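Local coordinates for protein 2-aminomuconate 6-semialdehyde dehydrogenase (Burkholderia cenocepacia, PDB 4U3W) that probably oxidises 2-aminomuconate 6-semialdehyde to 2-aminomuconate with a nicotinamide cofactor, as a member of the aldehyde dehydrogenase family, at residues Q22-Y27 / S204-A209; L177-K182 / V193-S198; H26-E31 / A58-S63. One frame throughout, in Å; residues are numbered along the deposited sequence. Where two conformers were deposited one is given.

Contact 1 of 3, residues Q22-Y27 / S204-A209; sequences QLLRHY and SATLLA
The Tyr27 ring turns one face to the carbonyl oxygen of Ala209, while at its far end the hydroxyl OH is hydrogen-bonded to ND1 of His213. The imidazole of His213 and the ring of Phe32 also meet the tyrosine ring, their planes inclined to it by about 75° and 55°. A second flat group, the Arg25 guanidinium, carries the CD2 methyl of its own-strand neighbour Leu23 over one face, 3.7 Å from the plane and off centre, and is directed away from the helix. Close packing across the interface is carried by methyl and methylene groups: Tyr27 CB lies 3.8 Å from Ala209 CB. With CG anti to the backbone N (chi1 -177°) the ring is swung past the same methyl, Tyr27 CG lying 4.0 Å from Ala209 CB. Here the N-terminal strand 23-28 runs past helix 203-214, which follows strand 192-196 in what is, by family resemblance, the Rossmann-like cofactor domain. Ala209 and Thr206, one helical turn apart, both face the strand. The methyl CG2 of Thr206 approaches Arg25 O at 4.2 Å, and its OG1 lies 4.3 Å from Leu24 CB. That hydroxyl is hydrogen-bonded instead to Pro202 O and His226 NE2.

Contact 2 of 3, residues L177-K182 / V193-S198; sequences LLFTWK and VVAKPS
Phe179 reaches from its helix to Ala195 and Pro197 within a beta-alpha-beta unit, in which strand 153-169 leads through helix 175-188 to the parallel strand 192-196. The arrangement is as in the Rossmann-like domain that binds the nicotinamide cofactor in aldehyde dehydrogenases, and the contact is the apolar seam between the crossover helix and the second strand. From CB the side chain heads toward the strand. CG is anti to the backbone N (chi1 -168°), which carries the ring out from the helix into the layer between helix and sheet. Along one side of the ring, CD1 comes within 4.4 Å of Pro197 CB, and CE1, the next atom out, is 4.2 Å from that same methylene. The two side chains run alongside each other in the same direction. CE1 also meets the methyl of Ala195, with CB at 3.5 Å. At the tip, CZ is likewise 3.5 Å from Ala195 CB, so the methyl sits against the CE1-CZ bond rather than a single atom. On the CE2 side the ring has helix 203-214 as its neighbour, and Phe222 and Leu224 of strand 222-224 also touch it. Lys196, next in the chain after Ala195, points away from the helix, as expected for alternation along a strand. It belongs to a Lys-Pro-Ser-Glu sequence that in relatives borders the cofactor site. Its amino group is hydrogen-bonded to Gly227 O and turns back to its own neighbour: Lys196 NZ lies 2.9 Å from Pro197 O, 40° out of the carbonyl plane, with a C=O...N angle of 133°.

Contact 3 of 3, residues H26-E31 / A58-S63; sequences HYINGE and AALVDS
This is a mainly apolar strand-to-helix contact near the periphery of the chain, where Leu60, in the first turn of helix 58-76, packs against His26 and Ile28 at the end of the N-terminal strand 23-28. The short segments 26-28 and 58-63 run at 41° to each other, their axes 10.2 Å apart at closest approach. His26 and Ile28 are alternate residues of the strand and both face the helix, and each is met by a different branch of the leucine. With CG anti to its own backbone N (chi1 -165°), Leu60 extends toward the strand and forks there. Its CD2 methyl approaches the imidazole obliquely, 3.3 Å from His26 CD2 and 3.7 Å from His26 NE2, a tight fit for a methyl group. The other branch goes to the isoleucine: Leu60 CG and CD1 are both 3.7 Å from Ile28 CD1, the far end of an extended side chain (chi2 174°). Further along the helix the carbonyl oxygen of Ser63 lies 4.4 Å from Ile28 CG2, at the margin of the contact. From Ile28 onward the strand's chain reverses through a type I' turn, Ile28 to Glu31, with Asn29 and Gly30 at its corner in positive phi. Ile28 N bonds Glu31 O at 2.9 Å, joining the end of strand 23-28 to the start of strand 31-33. Both ring nitrogens of His26 are engaged outside the contact: ND1 is hydrogen-bonded to the backbone N of His226, and NE2 to Ser35 OG. Because a backbone N-H must donate to ND1, these bonds are consistent with a neutral imidazole that carries its proton on NE2, while the ring carbon CD2 is left to pack on the leucine methyl.

Overall arrangement
Contacts 1 and 3 share His26 and Tyr27 and use strand 23-28 for two different helices, 203-214 and 58-76; their centres are about 13 Å apart. Contact 2 lies about 12 Å from contact 1 between centres and falls wholly within the chain between the two halves of contact 1. These two touch through helix 203-214, with Leu208 CD2 3.5 Å from Phe179 CE2 and Ala205 CB 3.8 Å from Pro197 CG. Contact 3 is finished in sequence before contact 2 begins, and their nearest atoms stay about 5 Å apart. Through Lys196, contact 2 probably borders the cofactor site. Bound magnesium ions stay about 11 Å from the Leu24 side chain in contact 1 and about 13 Å from that of Pro197 in contact 2.

Contact 1 of 3, residues Q22-Y27 / S204-A209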
# COMPACT_ATOMS: atom_id res chain seq x y z
N GLN A 22 -43.24 -28.39 -1.69
CA GLN A 22 -42.41 -27.21 -1.76
C GLN A 22 -41.63 -27.38 -3.05
O GLN A 22 -41.02 -28.43 -3.28
CB GLN A 22 -41.45 -27.05 -0.56
CG GLN A 22 -40.75 -25.65 -0.59
CD GLN A 22 -39.72 -25.35 0.53
OE1 GLN A 22 -39.13 -26.24 1.16
NE2 GLN A 22 -39.49 -24.06 0.76
N LEU A 23 -41.64 -26.35 -3.89
CA LEU A 23 -40.87 -26.41 -5.13
C LEU A 23 -39.87 -25.28 -5.06
O LEU A 23 -40.26 -24.13 -4.89
CB LEU A 23 -41.77 -26.26 -6.38
CG LEU A 23 -41.10 -26.29 -7.76
CD1 LEU A 23 -40.55 -27.69 -7.99
CD2 LEU A 23 -42.11 -25.90 -8.95
N LEU A 24 -38.59 -25.63 -5.19
CA LEU A 24 -37.50 -24.67 -5.20
C LEU A 24 -37.18 -24.31 -6.65
O LEU A 24 -36.73 -25.17 -7.45
CB LEU A 24 -36.25 -25.21 -4.48
CG LEU A 24 -36.46 -25.61 -3.00
CD1 LEU A 24 -35.14 -26.03 -2.35
CD2 LEU A 24 -37.03 -24.46 -2.20
N ARG A 25 -37.43 -23.05 -6.96
CA ARG A 25 -37.30 -22.51 -8.30
C ARG A 25 -35.98 -21.74 -8.50
O ARG A 25 -35.32 -21.33 -7.50
CB ARG A 25 -38.51 -21.59 -8.59
CG ARG A 25 -39.89 -22.32 -8.65
CD ARG A 25 -41.02 -21.28 -8.81
NE ARG A 25 -42.35 -21.89 -8.84
CZ ARG A 25 -43.04 -22.22 -7.75
NH1 ARG A 25 -42.52 -21.97 -6.53
NH2 ARG A 25 -44.26 -22.77 -7.87
N HIS A 26 -35.58 -21.62 -9.77
CA HIS A 26 -34.50 -20.75 -10.18
C HIS A 26 -34.93 -19.30 -9.97
O HIS A 26 -36.13 -19.01 -9.88
CB HIS A 26 -34.12 -20.96 -11.68
CG HIS A 26 -34.07 -22.40 -12.07
ND1 HIS A 26 -33.11 -23.26 -11.59
CD2 HIS A 26 -34.90 -23.13 -12.87
CE1 HIS A 26 -33.37 -24.49 -12.06
NE2 HIS A 26 -34.43 -24.42 -12.87
N TYR A 27 -33.97 -18.39 -9.95
CA TYR A 27 -34.29 -16.96 -9.88
C TYR A 27 -33.55 -16.30 -11.02
O TYR A 27 -32.32 -16.21 -11.00
CB TYR A 27 -33.90 -16.34 -8.53
CG TYR A 27 -34.29 -14.86 -8.42
CD1 TYR A 27 -35.61 -14.49 -8.22
CD2 TYR A 27 -33.33 -13.85 -8.50
CE1 TYR A 27 -35.99 -13.11 -8.12
CE2 TYR A 27 -33.70 -12.43 -8.42
CZ TYR A 27 -35.04 -12.10 -8.22
OH TYR A 27 -35.48 -10.81 -8.11
N SER A 204 -30.96 -22.52 1.56
CA SER A 204 -30.54 -21.19 2.00
C SER A 204 -30.18 -20.27 0.82
O SER A 204 -30.42 -19.05 0.88
CB SER A 204 -29.39 -21.27 3.03
OG SER A 204 -28.15 -21.70 2.46
N ALA A 205 -29.62 -20.83 -0.25
CA ALA A 205 -29.40 -19.99 -1.45
C ALA A 205 -30.73 -19.49 -2.07
O ALA A 205 -30.82 -18.36 -2.56
CB ALA A 205 -28.58 -20.79 -2.51
N THR A 206 -31.78 -20.31 -2.02
CA THR A 206 -33.07 -19.88 -2.52
C THR A 206 -33.63 -18.74 -1.63
O THR A 206 -34.19 -17.77 -2.16
CB THR A 206 -34.10 -21.05 -2.60
OG1 THR A 206 -33.52 -22.14 -3.35
CG2 THR A 206 -35.40 -20.59 -3.36
N LEU A 207 -33.45 -18.84 -0.31
CA LEU A 207 -33.89 -17.76 0.58
C LEU A 207 -33.11 -16.52 0.27
O LEU A 207 -33.64 -15.37 0.32
CB LEU A 207 -33.69 -18.16 2.06
CG LEU A 207 -34.66 -19.25 2.55
CD1 LEU A 207 -34.44 -19.50 4.04
CD2 LEU A 207 -36.06 -18.75 2.30
N LEU A 208 -31.83 -16.70 -0.06
CA LEU A 208 -31.01 -15.51 -0.43
C LEU A 208 -31.59 -14.81 -1.70
O LEU A 208 -31.69 -13.56 -1.77
CB LEU A 208 -29.54 -15.89 -0.63
CG LEU A 208 -28.59 -14.72 -0.99
CD1 LEU A 208 -28.59 -13.69 0.16
CD2 LEU A 208 -27.14 -15.18 -1.24
N ALA A 209 -32.00 -15.61 -2.68
CA ALA A 209 -32.68 -15.04 -3.84
C ALA A 209 -33.94 -14.25 -3.44
O ALA A 209 -34.18 -13.20 -4.01
CB ALA A 209 -33.08 -16.20 -4.87

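Contact 2 of 3, residues L177-K182 / V193-S198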
# COMPACT_ATOMS: atom_id res chain seq x y z
N LEU A 177 -22.48 -19.92 3.92
CA LEU A 177 -21.23 -19.20 4.19
C LEU A 177 -20.37 -19.08 2.92
O LEU A 177 -19.88 -17.97 2.56
CB LEU A 177 -20.42 -19.90 5.32
CG LEU A 177 -19.14 -19.31 5.92
CD1 LEU A 177 -18.77 -19.98 7.26
CD2 LEU A 177 -17.94 -19.39 5.02
N LEU A 178 -20.15 -20.21 2.27
CA LEU A 178 -19.27 -20.23 1.11
C LEU A 178 -19.93 -19.64 -0.15
O LEU A 178 -19.23 -19.13 -1.03
CB LEU A 178 -18.79 -21.67 0.86
CG LEU A 178 -17.93 -22.11 2.07
CD1 LEU A 178 -17.48 -23.55 1.92
CD2 LEU A 178 -16.72 -21.17 2.22
N PHE A 179 -21.25 -19.68 -0.23
CA PHE A 179 -22.01 -19.03 -1.34
C PHE A 179 -21.81 -17.49 -1.21
O PHE A 179 -21.38 -16.84 -2.14
CB PHE A 179 -23.49 -19.46 -1.24
CG PHE A 179 -24.35 -19.12 -2.43
CD1 PHE A 179 -24.30 -19.86 -3.60
CD2 PHE A 179 -25.29 -18.13 -2.33
CE1 PHE A 179 -25.18 -19.57 -4.69
CE2 PHE A 179 -26.15 -17.81 -3.41
CZ PHE A 179 -26.10 -18.52 -4.58
N THR A 180 -22.02 -16.94 -0.03
CA THR A 180 -21.90 -15.49 0.14
C THR A 180 -20.45 -14.99 0.09
O THR A 180 -20.21 -13.83 -0.27
CB THR A 180 -22.51 -15.02 1.46
OG1 THR A 180 -21.83 -15.67 2.55
CG2 THR A 180 -24.01 -15.35 1.49
N TRP A 181 -19.51 -15.86 0.49
CA TRP A 181 -18.10 -15.57 0.39
C TRP A 181 -17.74 -15.18 -1.07
O TRP A 181 -16.84 -14.35 -1.29
CB TRP A 181 -17.33 -16.80 0.85
CG TRP A 181 -15.86 -16.77 0.64
CD1 TRP A 181 -15.12 -17.66 -0.12
CD2 TRP A 181 -14.91 -15.84 1.20
NE1 TRP A 181 -13.78 -17.33 -0.06
CE2 TRP A 181 -13.63 -16.21 0.72
CE3 TRP A 181 -15.03 -14.72 2.02
CZ2 TRP A 181 -12.46 -15.50 1.08
CZ3 TRP A 181 -13.87 -14.00 2.37
CH2 TRP A 181 -12.60 -14.40 1.89
N LYS A 182 -18.46 -15.75 -2.05
CA LYS A 182 -18.25 -15.40 -3.47
C LYS A 182 -19.25 -14.35 -3.99
O LYS A 182 -18.87 -13.40 -4.72
CB LYS A 182 -18.37 -16.66 -4.38
CG LYS A 182 -17.51 -17.83 -3.95
CD LYS A 182 -16.05 -17.38 -3.78
CE LYS A 182 -15.11 -18.57 -3.46
NZ LYS A 182 -15.36 -19.64 -4.53
N VAL A 193 -24.07 -11.79 -11.49
CA VAL A 193 -23.75 -13.13 -10.98
C VAL A 193 -24.76 -14.19 -11.53
O VAL A 193 -25.95 -13.94 -11.55
CB VAL A 193 -23.78 -13.11 -9.43
CG1 VAL A 193 -23.97 -14.48 -8.83
CG2 VAL A 193 -22.52 -12.38 -8.84
N VAL A 194 -24.26 -15.36 -11.92
CA VAL A 194 -25.07 -16.54 -12.16
C VAL A 194 -24.49 -17.61 -11.24
O VAL A 194 -23.33 -18.00 -11.40
CB VAL A 194 -24.99 -17.02 -13.62
CG1 VAL A 194 -25.80 -18.39 -13.79
CG2 VAL A 194 -25.54 -15.96 -14.55
N ALA A 195 -25.30 -18.02 -10.26
CA ALA A 195 -24.79 -18.84 -9.19
C ALA A 195 -25.54 -20.16 -9.08
O ALA A 195 -26.76 -20.18 -9.04
CB ALA A 195 -24.89 -18.10 -7.85
N LYS A 196 -24.78 -21.24 -8.96
CA LYS A 196 -25.38 -22.57 -8.86
C LYS A 196 -24.95 -23.25 -7.57
O LYS A 196 -23.82 -23.69 -7.47
CB LYS A 196 -24.97 -23.48 -10.01
CG LYS A 196 -25.88 -24.85 -9.94
CD LYS A 196 -25.21 -26.04 -10.45
CE LYS A 196 -24.31 -26.75 -9.53
NZ LYS A 196 -24.98 -27.71 -8.60
N PRO A 197 -25.84 -23.32 -6.58
CA PRO A 197 -25.47 -23.97 -5.31
C PRO A 197 -25.51 -25.47 -5.48
O PRO A 197 -26.04 -26.01 -6.49
CB PRO A 197 -26.54 -23.52 -4.33
CG PRO A 197 -27.82 -23.34 -5.26
CD PRO A 197 -27.24 -22.84 -6.60
N SER A 198 -24.96 -26.17 -4.50
CA SER A 198 -24.95 -27.62 -4.57
C SER A 198 -26.36 -28.21 -4.61
O SER A 198 -27.30 -27.71 -3.98
CB SER A 198 -24.16 -28.23 -3.39
OG SER A 198 -24.33 -29.63 -3.46

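Contact 3 of 3, residues H26-E31 / A58-S63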
# COMPACT_ATOMS: atom_id res chain seq x y z
N HIS A 26 -35.58 -21.62 -9.77
CA HIS A 26 -34.50 -20.75 -10.18
C HIS A 26 -34.93 -19.30 -9.97
O HIS A 26 -36.13 -19.01 -9.88
CB HIS A 26 -34.12 -20.96 -11.68
CG HIS A 26 -34.07 -22.40 -12.07
ND1 HIS A 26 -33.11 -23.26 -11.59
CD2 HIS A 26 -34.90 -23.13 -12.87
CE1 HIS A 26 -33.37 -24.49 -12.06
NE2 HIS A 26 -34.43 -24.42 -12.87
N TYR A 27 -33.97 -18.39 -9.95
CA TYR A 27 -34.29 -16.96 -9.88
C TYR A 27 -33.55 -16.30 -11.02
O TYR A 27 -32.32 -16.21 -11.00
CB TYR A 27 -33.90 -16.34 -8.53
CG TYR A 27 -34.29 -14.86 -8.42
CD1 TYR A 27 -35.61 -14.49 -8.22
CD2 TYR A 27 -33.33 -13.85 -8.50
CE1 TYR A 27 -35.99 -13.11 -8.12
CE2 TYR A 27 -33.70 -12.43 -8.42
CZ TYR A 27 -35.04 -12.10 -8.22
OH TYR A 27 -35.48 -10.81 -8.11
N ILE A 28 -34.28 -15.88 -12.06
CA ILE A 28 -33.61 -15.37 -13.25
C ILE A 28 -34.23 -14.07 -13.74
O ILE A 28 -35.45 -13.99 -13.93
CB ILE A 28 -33.65 -16.46 -14.37
CG1 ILE A 28 -32.90 -17.74 -13.91
CG2 ILE A 28 -33.12 -15.95 -15.69
CD1 ILE A 28 -33.05 -18.94 -14.95
N ASN A 29 -33.41 -13.04 -13.92
CA ASN A 29 -33.90 -11.75 -14.42
C ASN A 29 -35.07 -11.21 -13.57
O ASN A 29 -36.11 -10.80 -14.10
CB ASN A 29 -34.33 -11.85 -15.92
CG ASN A 29 -34.24 -10.50 -16.63
OD1 ASN A 29 -33.51 -9.60 -16.19
ND2 ASN A 29 -34.94 -10.38 -17.76
N GLY A 30 -34.92 -11.27 -12.25
CA GLY A 30 -35.89 -10.65 -11.36
C GLY A 30 -37.14 -11.45 -11.08
O GLY A 30 -38.05 -10.94 -10.43
N GLU A 31 -37.20 -12.71 -11.48
CA GLU A 31 -38.35 -13.54 -11.09
C GLU A 31 -38.00 -15.01 -10.84
O GLU A 31 -37.04 -15.53 -11.40
CB GLU A 31 -39.45 -13.49 -12.17
CG GLU A 31 -38.98 -13.94 -13.52
CD GLU A 31 -40.11 -14.08 -14.61
OE1 GLU A 31 -41.33 -13.99 -14.31
OE2 GLU A 31 -39.76 -14.28 -15.79
N ALA A 58 -29.36 -26.72 -20.34
CA ALA A 58 -28.40 -25.80 -20.95
C ALA A 58 -29.05 -24.52 -21.56
O ALA A 58 -28.41 -23.46 -21.57
CB ALA A 58 -27.59 -26.54 -22.02
N ALA A 59 -30.27 -24.63 -22.08
CA ALA A 59 -30.96 -23.43 -22.62
C ALA A 59 -31.30 -22.46 -21.48
O ALA A 59 -31.12 -21.23 -21.63
CB ALA A 59 -32.22 -23.81 -23.40
N LEU A 60 -31.75 -22.99 -20.35
CA LEU A 60 -32.03 -22.11 -19.19
C LEU A 60 -30.75 -21.48 -18.59
O LEU A 60 -30.72 -20.27 -18.25
CB LEU A 60 -32.80 -22.88 -18.13
CG LEU A 60 -33.43 -21.93 -17.09
CD1 LEU A 60 -34.28 -20.88 -17.86
CD2 LEU A 60 -34.28 -22.68 -16.10
N VAL A 61 -29.69 -22.26 -18.47
CA VAL A 61 -28.43 -21.66 -18.07
C VAL A 61 -28.04 -20.51 -19.01
O VAL A 61 -27.65 -19.41 -18.55
CB VAL A 61 -27.30 -22.72 -18.00
CG1 VAL A 61 -25.92 -22.04 -17.83
CG2 VAL A 61 -27.61 -23.74 -16.85
N ASP A 62 -28.19 -20.70 -20.32
CA ASP A 62 -27.82 -19.64 -21.25
C ASP A 62 -28.70 -18.40 -21.05
O ASP A 62 -28.23 -17.27 -21.16
CB ASP A 62 -27.91 -20.15 -22.72
CG ASP A 62 -27.88 -19.02 -23.73
OD1 ASP A 62 -26.81 -18.40 -23.90
OD2 ASP A 62 -28.92 -18.72 -24.38
N SER A 63 -29.99 -18.61 -20.80
CA SER A 63 -30.90 -17.51 -20.46
C SER A 63 -30.38 -16.67 -19.27
O SER A 63 -30.51 -15.48 -19.26
CB SER A 63 -32.30 -18.04 -20.13
OG SER A 63 -32.86 -18.65 -21.29